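Local coordinates for periplasmic binding protein/LacI transcriptional regulator (Mycobacterium smegmatis, PDB 6HYH) that binds beta-D-fucofuranose and probably serves as the sugar-binding component of an L-arabinofuranose ABC transporter, at residues T32-S37 and P262-E267; E59-A64 and T84-V89; I76-V81 and V100-R105; A121-E126 and A156-D161; Q149-T154 and F209-D214. All coordinates share one frame; numbering follows the deposited sequence.

Contact 1. Residues T32-S37 and P262-E267; sequences TANTES and PLLGPE. With ZN (zinc ion), chain H.
Helix 29-45 meets the loop that leads into helix 265-276 at two points, where the CA atoms of Asn-34 and Pro-262 come within 4.5 Å and those of Ser-37 and Gly-265 within 4.7 Å. Gly-265 N donates to Ser-37 OG in a bond 2.6 Å long and bent to 137° at the hydrogen, so a side-chain hydroxyl of helix 29-45 receives a backbone amide where the loop passes into the next helix. Ser-37 CB also lies 3.4 Å from Leu-263 CD2. One turn back, Asn-34, its CG anti to the backbone N (chi1 160°), makes a weak bond from ND2 to Pro-262 O (3.4 Å), while its OD1 accepts from Gln-23 NE2. Ala-33 CB rests against the Pro-262 ring, 3.8 Å from CG. Leu-263 centres an inverse gamma turn, and Leu-263 and Leu-264 also reach helix 304-313. The loop runs from strand 256-259 of one domain to a helix of the other, one of the interdomain crossovers characteristic of type I periplasmic binding proteins.

Contact 2. Residues E59-A64 and T84-V89; sequences EKQISA and TGWDAV. With ZN (zinc ion), chain E.
With chi1 of Ile-62 at -62°, its two branches divide between separate partners: CG1, beside the backbone N, goes to Trp-86, while CG2, opposite that N, goes to Val-89. Trp-86 answers with chi1 -51°, which swings the six-membered part of its indole back toward helix 58-71. Ile-62 CG1 then lies 3.7 Å from Trp-86 CZ3, approaching obliquely, and Ile-62 CG2 sits 4.0 Å from Val-89 CB. The isoleucine tip reaches a little farther, CD1 stopping 3.8 Å from the carbonyl O of Gly-85.

Gln-61 comes to the rim of the same indole. Its OE1 is close to the ring plane, 3.0 Å from Trp-86 CH2, and the amide is turned 62° against the ring. A carbonyl oxygen facing the electropositive rim of an aromatic system should be electrostatically agreeable, but the amide is held mainly by the backbone, OE1 receiving Val-81 N and NE2 donating to Ser-79 O. Trp-86 NE1 is likewise tied, to Val-82 O.

On the far side of this turn Asp-87 OD1 binds a zinc ion at 2.0 Å, together with Asp-111 and His-318 from the hexahistidine tail of a second subunit. Helix 58-71 thus packs beside the start of helix 87-96, with Trp-86 wedged beneath them against Phe-78 at the end of strand 75-78, edge to face.

Contact 3. Residues I76-V81 and V100-R105; sequences IAFSPV and VILTDR. With GYE (beta-D-fucofuranose), chain K.
Arg-105 reaches back to the other segment with NH1, which donates to Val-81 O at 2.8 Å, and forward to the sugar with its remaining nitrogens. Both segments end neighbouring parallel strands of a beta-alpha-beta unit (strand 75-78, helix 87-96, strand 100-103), the repeating unit of this Rossmann-like domain, and the sugar sits at the carboxyl ends of the strands. Arg-105 NE meets O5 of beta-D-fucofuranose at 2.9 Å in an almost straight bond (175°), and Arg-105 NH2 meets the ring oxygen O4 at 3.0 Å. The guanidinium, on a chain extended from CG to NE, is thus gripped on two sides, by the sugar and by Val-81 O, which should limit its rotation. O5 in turn donates to Asp-104 OD2, which also forms a salt bridge with Arg-31. Ser-79 OG approaches Asp-104 OD1 in a very short, hence doubtful, hydrogen bond, consistent with a second-shell role.

Behind the pocket, Ile-101 N bonds to Ile-76 O at 3.0 Å and Thr-103 N to Phe-78 O at 3.0 Å; Phe-78 N to Ile-101 O is weak.

Packing continues on the sheet face bearing Ile-76, Phe-78, Val-100 and Leu-102. With chi1 69°, the Phe-78 ring lies alongside Leu-102, and Pro-80 CD lies over one of its faces near the rim. Val-100 CG1 meets the edge of that ring, 3.9 Å from Phe-78 CE1.

Contact 4. Residues A121-E126 and A156-D161; sequences ADFIEE and ADPAID. With ZN (zinc ion), chain F; ZN (zinc ion), chain N; GYE (beta-D-fucofuranose), chain K.
The ring of Phe-123 is sandwiched between Ala-121 O, 4.0 Å above the centre of one face, and Pro-158 CB on the opposite face. The latter is a CH-pi contact, set by chi1 -57° (Phe-123 CG beside its backbone N), with CB 3.8 Å from the centroid and 3° off the normal. Carboxylates occupy the rim: Asp-157 OD2 is in the ring plane, 3.3 Å from Phe-123 CE2, its group turned 77° to the ring, and Glu-126 OE1 also lies in plane. Such acceptors probably suit the slightly positive ring hydrogens, although each acid has a stronger partner, Arg-83 for Asp-157 and Arg-162 for Glu-126.

Phe-123 opens helix 123-137 just after strand 117-121, where the chain passes from one domain to the other, and Pro-158 stands in the first turn of helix 157-170. Together they wall the cleft of this periplasmic-binding-protein fold: Phe-123 CE1 comes 3.2 Å from sugar C6 and Pro-158 CG 3.3 Å from sugar O5.

Ile-124 CG1 leans on Asp-161 OD1, while Asp-161 OD2 binds a zinc ion that Asp-157 OD1 approaches at 2.8 Å. Glu-125 OE2 holds a second zinc, shared with tag residues His-317 and His-319 of a fourth subunit.

Contact 5. Residues Q149-T154 and F209-D214; sequences QLEGTT and FAQNDD. With GYE (beta-D-fucofuranose), chain K.
Gly-152 N donates to Gln-211 OE1 at 2.8 Å, the shortest polar bond between these segments. It arrives from well above the amide plane of Gln-211, 67° out of it, and so misses the usual lone-pair directions. The same amide works at its other end, NE2 donating a hydrogen bond to Gln-149 OE1 at 3.3 Å; here the acceptor lies in the plane of the donor amide, and the two amides are turned 46° against each other. Gln-211 reaches both partners because chi1 of -72° sets CG beside its backbone N and the chain beyond runs straight, laying it along Glu-151, whose CG is 3.5 Å from Gln-211 NE2.

Beneath this side-chain bridge the strands pair in parallel. Leu-150 N bonds to Phe-209 O at 2.9 Å, and Gln-211 N to Leu-150 O at 3.1 Å, the last rung before the chains part. Phe-209 and Gln-149 share one face of the sheet, where Phe-209 stacks on Phe-166 of helix 157-170.

The next residue, Asn-212, turns to the sugar: ND2 donates to O2 of beta-D-fucofuranose at 3.1 Å, while OD1 caps helix 213-226 through Met-215 N. Because Gly-152 N can only donate, the oxygen of the Gln-211 amide is placed on that side, which sets NE2 toward Gln-149, and the backbone just ahead of the sugar-binding asparagine is anchored to the neighbouring strand.

Contact 1 ties helix 29-45, near the N terminus, to the crossover into helix 265-276, closing a loop that contains all the others. Inside it, contacts 2 and 3 cross, their segments alternating as helix 58-71, strand 75-78, the start of helix 87-96 and strand 100-103; together they knit the first domain. Contacts 4 and 5 follow in series and cross in the same manner, linking helix 123-137, strand 145-151, helix 157-170 and strand 207-210 of the second domain. Arg-105 packs on Ala-156 and Pro-158, joining contacts 3 and 4 across the cleft. Contacts 3, 4 and 5 all touch the sugar, whereas contact 1 adjoins contact 3 through Leu-264.

Contact 1. Residues T32-S37 and P262-E267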
# COMPACT_ATOMS: atom_id res chain seq x y z
N THR A 32 22.34 13.51 -4.77
CA THR A 32 23.74 13.16 -4.96
C THR A 32 24.33 12.55 -3.69
O THR A 32 25.14 11.61 -3.78
CB THR A 32 24.57 14.35 -5.45
OG1 THR A 32 24.17 15.56 -4.79
CG2 THR A 32 24.32 14.54 -6.96
N ALA A 33 23.89 13.00 -2.51
CA ALA A 33 24.28 12.32 -1.28
C ALA A 33 23.94 10.84 -1.35
O ALA A 33 24.79 9.97 -1.12
CB ALA A 33 23.58 12.96 -0.08
N ASN A 34 22.67 10.55 -1.64
CA ASN A 34 22.21 9.18 -1.76
C ASN A 34 22.99 8.40 -2.81
O ASN A 34 23.40 7.26 -2.56
CB ASN A 34 20.70 9.21 -2.05
CG ASN A 34 20.19 7.93 -2.64
OD1 ASN A 34 20.50 7.61 -3.78
ND2 ASN A 34 19.40 7.19 -1.87
N THR A 35 23.24 8.99 -3.98
CA THR A 35 24.02 8.30 -5.02
C THR A 35 25.41 7.93 -4.50
O THR A 35 25.90 6.81 -4.75
CB THR A 35 24.16 9.17 -6.28
OG1 THR A 35 22.96 9.11 -7.07
CG2 THR A 35 25.36 8.71 -7.11
N GLU A 36 26.06 8.86 -3.80
CA GLU A 36 27.33 8.57 -3.14
C GLU A 36 27.20 7.43 -2.15
O GLU A 36 28.04 6.51 -2.11
CB GLU A 36 27.83 9.82 -2.42
CG GLU A 36 29.04 9.58 -1.56
CD GLU A 36 30.28 9.28 -2.40
OE1 GLU A 36 30.27 9.63 -3.61
OE2 GLU A 36 31.26 8.71 -1.85
N SER A 37 26.14 7.45 -1.33
CA SER A 37 26.07 6.42 -0.31
C SER A 37 25.93 5.05 -0.99
O SER A 37 26.57 4.08 -0.59
CB SER A 37 24.92 6.67 0.69
OG SER A 37 24.38 5.45 1.15
N PRO A 262 19.56 10.29 3.39
CA PRO A 262 19.93 9.76 2.08
C PRO A 262 20.76 8.49 2.13
O PRO A 262 20.86 7.83 1.09
CB PRO A 262 20.75 10.91 1.46
CG PRO A 262 21.32 11.67 2.65
CD PRO A 262 20.17 11.61 3.66
N LEU A 263 21.32 8.09 3.28
CA LEU A 263 22.34 7.04 3.32
C LEU A 263 21.74 5.62 3.37
O LEU A 263 22.00 4.81 4.29
CB LEU A 263 23.28 7.32 4.48
CG LEU A 263 23.83 8.77 4.41
CD1 LEU A 263 24.72 9.21 5.60
CD2 LEU A 263 24.56 9.01 3.08
N LEU A 264 20.97 5.27 2.33
CA LEU A 264 20.51 3.87 2.14
C LEU A 264 21.60 2.91 1.68
O LEU A 264 21.33 1.70 1.64
CB LEU A 264 19.39 3.78 1.11
CG LEU A 264 18.42 4.91 1.34
CD1 LEU A 264 17.23 4.82 0.38
CD2 LEU A 264 18.05 4.72 2.81
N GLY A 265 22.75 3.38 1.22
CA GLY A 265 23.74 2.49 0.64
C GLY A 265 23.84 1.16 1.38
O GLY A 265 23.47 0.10 0.87
N PRO A 266 24.28 1.22 2.65
CA PRO A 266 24.58 -0.03 3.38
C PRO A 266 23.38 -0.94 3.61
O PRO A 266 23.51 -2.16 3.38
CB PRO A 266 25.19 0.49 4.70
CG PRO A 266 25.77 1.82 4.35
CD PRO A 266 24.82 2.40 3.34
N GLU A 267 22.23 -0.44 4.09
CA GLU A 267 21.13 -1.39 4.25
C GLU A 267 20.62 -1.86 2.89
O GLU A 267 20.13 -3.00 2.78
CB GLU A 267 19.98 -0.84 5.11
CG GLU A 267 19.02 -1.98 5.66
CD GLU A 267 19.67 -2.96 6.70
OE1 GLU A 267 20.62 -2.55 7.44
OE2 GLU A 267 19.21 -4.15 6.77
ZN ZN H . 33.05 8.25 -2.85
O HOH W 1 32.26 6.24 -3.87

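Contact 2. Residues E59-A64 and T84-V89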
# COMPACT_ATOMS: atom_id res chain seq x y z
N GLU A 59 11.98 7.46 -19.08
CA GLU A 59 12.22 6.52 -20.17
C GLU A 59 13.67 6.02 -20.16
O GLU A 59 13.95 4.87 -20.53
CB GLU A 59 11.87 7.22 -21.50
CG GLU A 59 10.51 7.98 -21.50
CD GLU A 59 10.43 9.10 -22.58
OE1 GLU A 59 10.96 10.21 -22.34
OE2 GLU A 59 9.82 8.87 -23.66
N LYS A 60 14.59 6.87 -19.68
CA LYS A 60 15.98 6.47 -19.50
C LYS A 60 16.18 5.55 -18.29
O LYS A 60 17.05 4.67 -18.31
CB LYS A 60 16.86 7.72 -19.39
CG LYS A 60 17.07 8.45 -20.71
CD LYS A 60 17.95 9.68 -20.53
CE LYS A 60 18.42 10.22 -21.87
NZ LYS A 60 17.29 10.62 -22.78
N GLN A 61 15.36 5.70 -17.24
CA GLN A 61 15.39 4.72 -16.15
C GLN A 61 14.91 3.37 -16.64
O GLN A 61 15.53 2.34 -16.38
CB GLN A 61 14.51 5.19 -14.99
CG GLN A 61 15.25 5.94 -13.89
CD GLN A 61 14.42 6.11 -12.60
OE1 GLN A 61 13.17 6.15 -12.62
NE2 GLN A 61 15.14 6.18 -11.47
N ILE A 62 13.76 3.36 -17.32
CA ILE A 62 13.21 2.12 -17.84
C ILE A 62 14.21 1.43 -18.75
O ILE A 62 14.42 0.21 -18.64
CB ILE A 62 11.90 2.39 -18.58
CG1 ILE A 62 10.85 2.97 -17.64
CG2 ILE A 62 11.39 1.12 -19.20
CD1 ILE A 62 9.53 3.24 -18.32
N SER A 63 14.88 2.18 -19.62
CA SER A 63 15.82 1.52 -20.52
C SER A 63 17.06 1.03 -19.77
O SER A 63 17.58 -0.06 -20.06
CB SER A 63 16.16 2.43 -21.71
OG SER A 63 16.92 3.54 -21.31
N ALA A 64 17.53 1.77 -18.76
CA ALA A 64 18.56 1.24 -17.88
C ALA A 64 18.14 -0.10 -17.28
O ALA A 64 18.92 -1.05 -17.22
CB ALA A 64 18.90 2.25 -16.79
N THR A 84 4.03 6.32 -11.56
CA THR A 84 3.30 5.69 -12.65
C THR A 84 4.18 5.21 -13.80
O THR A 84 5.17 5.86 -14.16
CB THR A 84 2.33 6.69 -13.25
OG1 THR A 84 1.36 7.04 -12.26
CG2 THR A 84 1.67 6.13 -14.49
N GLY A 85 3.78 4.08 -14.39
CA GLY A 85 4.26 3.64 -15.69
C GLY A 85 5.38 2.62 -15.69
O GLY A 85 6.25 2.65 -16.56
N TRP A 86 5.34 1.68 -14.76
CA TRP A 86 6.39 0.67 -14.63
C TRP A 86 5.87 -0.72 -14.89
O TRP A 86 6.65 -1.69 -14.80
CB TRP A 86 7.01 0.70 -13.23
CG TRP A 86 7.44 2.04 -12.78
CD1 TRP A 86 6.75 2.91 -11.97
CD2 TRP A 86 8.68 2.67 -13.10
NE1 TRP A 86 7.50 4.06 -11.78
CE2 TRP A 86 8.68 3.93 -12.47
CE3 TRP A 86 9.79 2.29 -13.87
CZ2 TRP A 86 9.75 4.81 -12.57
CZ3 TRP A 86 10.86 3.17 -13.97
CH2 TRP A 86 10.83 4.42 -13.32
N ASP A 87 4.59 -0.84 -15.23
CA ASP A 87 3.91 -2.13 -15.29
C ASP A 87 4.70 -3.12 -16.12
O ASP A 87 5.15 -4.16 -15.62
CB ASP A 87 2.53 -1.90 -15.89
CG ASP A 87 1.70 -3.14 -15.90
OD1 ASP A 87 1.50 -3.72 -14.81
OD2 ASP A 87 1.22 -3.51 -16.98
N ALA A 88 4.95 -2.74 -17.37
CA ALA A 88 5.65 -3.59 -18.33
C ALA A 88 7.03 -4.00 -17.82
O ALA A 88 7.36 -5.19 -17.75
CB ALA A 88 5.73 -2.88 -19.68
N VAL A 89 7.88 -3.02 -17.49
CA VAL A 89 9.26 -3.36 -17.15
C VAL A 89 9.34 -4.13 -15.83
O VAL A 89 10.24 -4.97 -15.63
CB VAL A 89 10.15 -2.10 -17.09
CG1 VAL A 89 9.84 -1.28 -15.85
CG2 VAL A 89 11.64 -2.45 -17.12
ZN ZN E . 0.34 -5.40 -14.99
O HOH W 2 0.44 -7.59 -16.25

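Contact 3. Residues I76-V81 and V100-R105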
# COMPACT_ATOMS: atom_id res chain seq x y z
N ILE A 76 18.17 -6.23 -8.94
CA ILE A 76 17.94 -4.92 -9.55
C ILE A 76 17.24 -4.02 -8.55
O ILE A 76 16.30 -4.45 -7.87
CB ILE A 76 17.10 -5.01 -10.84
CG1 ILE A 76 17.91 -5.55 -12.01
CG2 ILE A 76 16.56 -3.64 -11.18
CD1 ILE A 76 17.17 -5.50 -13.34
N ALA A 77 17.68 -2.77 -8.47
CA ALA A 77 17.06 -1.81 -7.57
C ALA A 77 17.03 -0.44 -8.24
O ALA A 77 17.95 -0.08 -8.99
CB ALA A 77 17.79 -1.73 -6.22
N PHE A 78 15.97 0.33 -7.96
CA PHE A 78 15.86 1.66 -8.52
C PHE A 78 15.04 2.54 -7.59
O PHE A 78 14.51 2.07 -6.57
CB PHE A 78 15.24 1.64 -9.93
CG PHE A 78 13.78 1.25 -9.95
CD1 PHE A 78 13.35 0.09 -9.34
CD2 PHE A 78 12.84 2.02 -10.64
CE1 PHE A 78 12.00 -0.28 -9.39
CE2 PHE A 78 11.49 1.65 -10.69
CZ PHE A 78 11.07 0.49 -10.06
N SER A 79 14.90 3.80 -7.98
CA SER A 79 14.11 4.77 -7.23
C SER A 79 13.21 5.48 -8.24
O SER A 79 13.70 6.36 -8.98
CB SER A 79 15.03 5.74 -6.50
OG SER A 79 14.49 7.03 -6.42
N PRO A 80 11.89 5.17 -8.26
CA PRO A 80 11.05 5.61 -9.39
C PRO A 80 10.77 7.10 -9.43
O PRO A 80 10.05 7.62 -8.56
CB PRO A 80 9.76 4.81 -9.18
CG PRO A 80 9.73 4.53 -7.74
CD PRO A 80 11.16 4.25 -7.37
N VAL A 81 11.30 7.78 -10.46
CA VAL A 81 11.09 9.21 -10.69
C VAL A 81 9.68 9.60 -10.28
O VAL A 81 9.47 10.59 -9.56
CB VAL A 81 11.28 9.61 -12.17
CG1 VAL A 81 11.58 11.06 -12.29
CG2 VAL A 81 12.35 8.78 -12.79
N VAL A 100 13.64 -7.54 -7.40
CA VAL A 100 13.71 -6.07 -7.40
C VAL A 100 13.55 -5.55 -5.98
O VAL A 100 12.74 -6.06 -5.20
CB VAL A 100 12.66 -5.41 -8.31
CG1 VAL A 100 12.76 -3.89 -8.16
CG2 VAL A 100 12.85 -5.83 -9.76
N ILE A 101 14.32 -4.50 -5.68
CA ILE A 101 14.24 -3.78 -4.42
C ILE A 101 13.96 -2.33 -4.77
O ILE A 101 14.66 -1.73 -5.59
CB ILE A 101 15.55 -3.90 -3.60
CG1 ILE A 101 15.99 -5.37 -3.45
CG2 ILE A 101 15.46 -3.16 -2.25
CD1 ILE A 101 17.13 -5.57 -2.38
N LEU A 102 12.90 -1.78 -4.19
CA LEU A 102 12.59 -0.37 -4.34
C LEU A 102 13.32 0.44 -3.28
O LEU A 102 13.49 -0.01 -2.14
CB LEU A 102 11.09 -0.12 -4.22
CG LEU A 102 10.38 0.30 -5.50
CD1 LEU A 102 10.44 -0.82 -6.52
CD2 LEU A 102 8.94 0.61 -5.15
N THR A 103 13.76 1.64 -3.67
CA THR A 103 14.44 2.55 -2.76
C THR A 103 13.82 3.94 -2.90
O THR A 103 13.49 4.38 -4.01
CB THR A 103 15.95 2.59 -3.04
OG1 THR A 103 16.18 3.11 -4.35
CG2 THR A 103 16.54 1.22 -2.96
N ASP A 104 13.58 4.58 -1.73
CA ASP A 104 13.17 5.96 -1.44
C ASP A 104 11.79 6.29 -2.00
O ASP A 104 10.91 6.68 -1.23
CB ASP A 104 14.23 7.03 -1.81
CG ASP A 104 14.10 7.58 -3.21
OD1 ASP A 104 13.64 6.84 -4.11
OD2 ASP A 104 14.41 8.79 -3.41
N ARG A 105 11.54 6.10 -3.30
CA ARG A 105 10.27 6.52 -3.92
C ARG A 105 9.40 5.30 -4.25
O ARG A 105 9.91 4.26 -4.66
CB ARG A 105 10.53 7.34 -5.19
CG ARG A 105 11.13 8.70 -4.92
CD ARG A 105 11.09 9.60 -6.14
NE ARG A 105 11.88 10.81 -5.91
CZ ARG A 105 12.10 11.77 -6.82
NH1 ARG A 105 11.59 11.67 -8.03
NH2 ARG A 105 12.84 12.83 -6.52
O3 GYE K . 13.56 14.96 -0.93
C2 GYE K . 14.76 15.45 -3.03
C1 GYE K . 15.17 14.54 -4.19
O5 GYE K . 12.91 11.22 -3.28
C6 GYE K . 12.89 11.92 -0.92
O4 GYE K . 14.37 13.36 -4.04
C5 GYE K . 13.58 11.98 -2.26
C4 GYE K . 13.65 13.40 -2.80
C3 GYE K . 14.39 14.43 -1.96
O1 GYE K . 14.96 15.10 -5.46
O2 GYE K . 15.79 16.29 -2.55

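Contact 4. Residues A121-E126 and A156-D161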
# COMPACT_ATOMS: atom_id res chain seq x y z
N ALA A 121 11.92 6.61 3.35
CA ALA A 121 11.45 7.45 4.44
C ALA A 121 9.93 7.55 4.39
O ALA A 121 9.30 7.16 3.40
CB ALA A 121 12.08 8.84 4.35
N ASP A 122 9.33 8.08 5.46
CA ASP A 122 7.88 8.29 5.49
C ASP A 122 7.60 9.74 5.12
O ASP A 122 7.48 10.61 5.99
CB ASP A 122 7.30 7.95 6.85
CG ASP A 122 5.78 8.16 6.91
OD1 ASP A 122 5.24 8.77 5.94
OD2 ASP A 122 5.15 7.70 7.90
N PHE A 123 7.39 9.98 3.82
CA PHE A 123 7.25 11.34 3.28
C PHE A 123 6.02 12.06 3.83
O PHE A 123 6.06 13.29 4.04
CB PHE A 123 7.16 11.26 1.78
CG PHE A 123 8.33 10.60 1.16
CD1 PHE A 123 9.61 11.01 1.48
CD2 PHE A 123 8.15 9.58 0.24
CE1 PHE A 123 10.70 10.41 0.91
CE2 PHE A 123 9.22 8.98 -0.34
CZ PHE A 123 10.52 9.40 -0.01
N ILE A 124 4.90 11.34 3.99
CA ILE A 124 3.71 12.00 4.52
C ILE A 124 4.04 12.64 5.85
O ILE A 124 3.69 13.80 6.10
CB ILE A 124 2.54 11.01 4.67
CG1 ILE A 124 2.14 10.42 3.33
CG2 ILE A 124 1.38 11.70 5.36
CD1 ILE A 124 1.20 9.25 3.51
N GLU A 125 4.73 11.90 6.73
CA GLU A 125 4.98 12.39 8.07
C GLU A 125 5.98 13.53 8.08
O GLU A 125 5.89 14.42 8.94
CB GLU A 125 5.49 11.25 8.95
CG GLU A 125 6.03 11.69 10.31
CD GLU A 125 4.96 12.05 11.31
OE1 GLU A 125 3.79 12.13 10.89
OE2 GLU A 125 5.29 12.20 12.51
N GLU A 126 6.91 13.55 7.11
CA GLU A 126 7.79 14.70 6.97
C GLU A 126 6.97 15.95 6.68
O GLU A 126 7.14 17.00 7.34
CB GLU A 126 8.83 14.46 5.87
CG GLU A 126 9.80 13.29 6.11
CD GLU A 126 10.64 12.95 4.84
OE1 GLU A 126 10.39 13.59 3.78
OE2 GLU A 126 11.54 12.06 4.90
N ALA A 156 6.13 12.45 -8.53
CA ALA A 156 7.01 11.68 -7.64
C ALA A 156 6.38 11.45 -6.27
O ALA A 156 5.66 12.32 -5.75
CB ALA A 156 8.36 12.38 -7.46
N ASP A 157 6.60 10.25 -5.71
CA ASP A 157 6.08 9.86 -4.41
C ASP A 157 6.27 10.98 -3.38
O ASP A 157 5.29 11.47 -2.80
CB ASP A 157 6.76 8.58 -3.96
CG ASP A 157 6.03 7.90 -2.81
OD1 ASP A 157 4.78 7.85 -2.89
OD2 ASP A 157 6.70 7.39 -1.87
N PRO A 158 7.51 11.42 -3.14
CA PRO A 158 7.74 12.40 -2.05
C PRO A 158 6.95 13.70 -2.19
O PRO A 158 6.45 14.23 -1.19
CB PRO A 158 9.26 12.65 -2.10
CG PRO A 158 9.74 12.04 -3.44
CD PRO A 158 8.78 10.90 -3.70
N ALA A 159 6.85 14.25 -3.41
CA ALA A 159 6.10 15.49 -3.59
C ALA A 159 4.64 15.32 -3.20
O ALA A 159 4.10 16.11 -2.41
CB ALA A 159 6.22 15.97 -5.03
N ILE A 160 4.00 14.27 -3.71
CA ILE A 160 2.58 14.03 -3.45
C ILE A 160 2.34 13.81 -1.96
O ILE A 160 1.42 14.41 -1.35
CB ILE A 160 2.09 12.83 -4.29
CG1 ILE A 160 2.13 13.18 -5.79
CG2 ILE A 160 0.72 12.39 -3.87
CD1 ILE A 160 2.20 12.00 -6.70
N ASP A 161 3.17 12.97 -1.34
CA ASP A 161 3.01 12.68 0.08
C ASP A 161 3.30 13.90 0.93
O ASP A 161 2.59 14.17 1.90
CB ASP A 161 3.93 11.53 0.48
CG ASP A 161 3.36 10.19 0.10
OD1 ASP A 161 2.14 10.02 0.27
OD2 ASP A 161 4.12 9.31 -0.39
ZN ZN F . 3.89 6.97 -0.34
ZN ZN N . 4.00 13.35 13.62
O3 GYE K . 13.56 14.96 -0.93
C2 GYE K . 14.76 15.45 -3.03
C1 GYE K . 15.17 14.54 -4.19
O5 GYE K . 12.91 11.22 -3.28
C6 GYE K . 12.89 11.92 -0.92
O4 GYE K . 14.37 13.36 -4.04
C5 GYE K . 13.58 11.98 -2.26
C4 GYE K . 13.65 13.40 -2.80
C3 GYE K . 14.39 14.43 -1.96
O1 GYE K . 14.96 15.10 -5.46
O2 GYE K . 15.79 16.29 -2.55
O HOH W 3 3.81 15.54 13.54

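Contact 5. Residues Q149-T154 and F209-D214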
# COMPACT_ATOMS: atom_id res chain seq x y z
N GLN A 149 3.82 27.26 -1.12
CA GLN A 149 4.39 25.92 -1.21
C GLN A 149 5.20 25.76 -2.49
O GLN A 149 4.69 25.97 -3.60
CB GLN A 149 3.31 24.81 -1.14
CG GLN A 149 3.80 23.59 -0.34
CD GLN A 149 2.74 22.54 0.01
OE1 GLN A 149 2.65 21.51 -0.66
NE2 GLN A 149 1.94 22.79 1.06
N LEU A 150 6.46 25.34 -2.33
CA LEU A 150 7.31 24.97 -3.45
C LEU A 150 7.22 23.45 -3.57
O LEU A 150 7.72 22.73 -2.69
CB LEU A 150 8.76 25.43 -3.20
CG LEU A 150 8.92 26.92 -2.87
CD1 LEU A 150 10.37 27.37 -2.85
CD2 LEU A 150 8.16 27.66 -3.91
N GLU A 151 6.61 22.97 -4.66
CA GLU A 151 6.22 21.57 -4.80
C GLU A 151 7.27 20.79 -5.59
O GLU A 151 7.96 21.33 -6.46
CB GLU A 151 4.87 21.47 -5.52
CG GLU A 151 3.64 21.53 -4.64
CD GLU A 151 2.35 21.66 -5.45
OE1 GLU A 151 2.39 22.35 -6.49
OE2 GLU A 151 1.32 21.05 -5.07
N GLY A 152 7.34 19.46 -5.32
CA GLY A 152 8.34 18.61 -5.93
C GLY A 152 7.89 18.12 -7.32
O GLY A 152 6.76 18.36 -7.74
N THR A 153 8.82 17.45 -8.03
CA THR A 153 8.55 16.92 -9.37
C THR A 153 7.14 16.38 -9.41
O THR A 153 6.85 15.39 -8.73
CB THR A 153 9.56 15.81 -9.74
OG1 THR A 153 10.91 16.23 -9.51
CG2 THR A 153 9.40 15.37 -11.19
N THR A 154 6.23 17.02 -10.16
CA THR A 154 4.85 16.53 -10.18
C THR A 154 4.87 15.09 -10.67
O THR A 154 5.38 14.81 -11.76
CB THR A 154 3.92 17.42 -11.04
OG1 THR A 154 4.55 17.78 -12.28
CG2 THR A 154 3.52 18.71 -10.29
N PHE A 209 7.00 26.85 2.42
CA PHE A 209 7.21 25.44 2.69
C PHE A 209 7.90 24.85 1.47
O PHE A 209 7.28 24.76 0.39
CB PHE A 209 5.90 24.72 2.97
CG PHE A 209 6.03 23.23 2.92
CD1 PHE A 209 7.15 22.62 3.49
CD2 PHE A 209 5.08 22.44 2.29
CE1 PHE A 209 7.30 21.23 3.46
CE2 PHE A 209 5.22 21.05 2.24
CZ PHE A 209 6.35 20.45 2.84
N ALA A 210 9.16 24.44 1.64
CA ALA A 210 9.98 23.94 0.54
C ALA A 210 10.07 22.42 0.63
O ALA A 210 10.76 21.87 1.52
CB ALA A 210 11.36 24.60 0.57
N GLN A 211 9.46 21.74 -0.35
CA GLN A 211 9.34 20.29 -0.30
C GLN A 211 10.69 19.60 -0.31
O GLN A 211 10.80 18.46 0.17
CB GLN A 211 8.46 19.76 -1.43
CG GLN A 211 6.99 20.07 -1.23
CD GLN A 211 6.13 19.26 -2.12
OE1 GLN A 211 6.62 18.42 -2.87
NE2 GLN A 211 4.82 19.50 -2.06
N ASN A 212 11.72 20.24 -0.87
CA ASN A 212 13.07 19.83 -0.59
C ASN A 212 13.87 21.09 -0.32
O ASN A 212 13.54 22.16 -0.85
CB ASN A 212 13.68 18.94 -1.70
CG ASN A 212 14.20 19.71 -2.91
OD1 ASN A 212 13.80 20.84 -3.19
ND2 ASN A 212 15.13 19.07 -3.63
N ASP A 213 14.88 20.99 0.55
CA ASP A 213 15.46 22.27 0.94
C ASP A 213 16.34 22.86 -0.15
O ASP A 213 16.72 24.03 -0.05
CB ASP A 213 16.14 22.15 2.32
CG ASP A 213 17.22 21.12 2.40
OD1 ASP A 213 17.84 20.89 1.34
OD2 ASP A 213 17.45 20.56 3.51
N ASP A 214 16.60 22.13 -1.23
CA ASP A 214 17.21 22.75 -2.40
C ASP A 214 16.31 23.84 -2.98
O ASP A 214 16.76 24.97 -3.27
CB ASP A 214 17.51 21.69 -3.44
CG ASP A 214 18.87 21.07 -3.24
OD1 ASP A 214 19.88 21.78 -3.41
OD2 ASP A 214 18.93 19.87 -2.86
O3 GYE K . 13.56 14.96 -0.93
C2 GYE K . 14.76 15.45 -3.03
C1 GYE K . 15.17 14.54 -4.19
O5 GYE K . 12.91 11.22 -3.28
C6 GYE K . 12.89 11.92 -0.92
O4 GYE K . 14.37 13.36 -4.04
C5 GYE K . 13.58 11.98 -2.26
C4 GYE K . 13.65 13.40 -2.80
C3 GYE K . 14.39 14.43 -1.96
O1 GYE K . 14.96 15.10 -5.46
O2 GYE K . 15.79 16.29 -2.55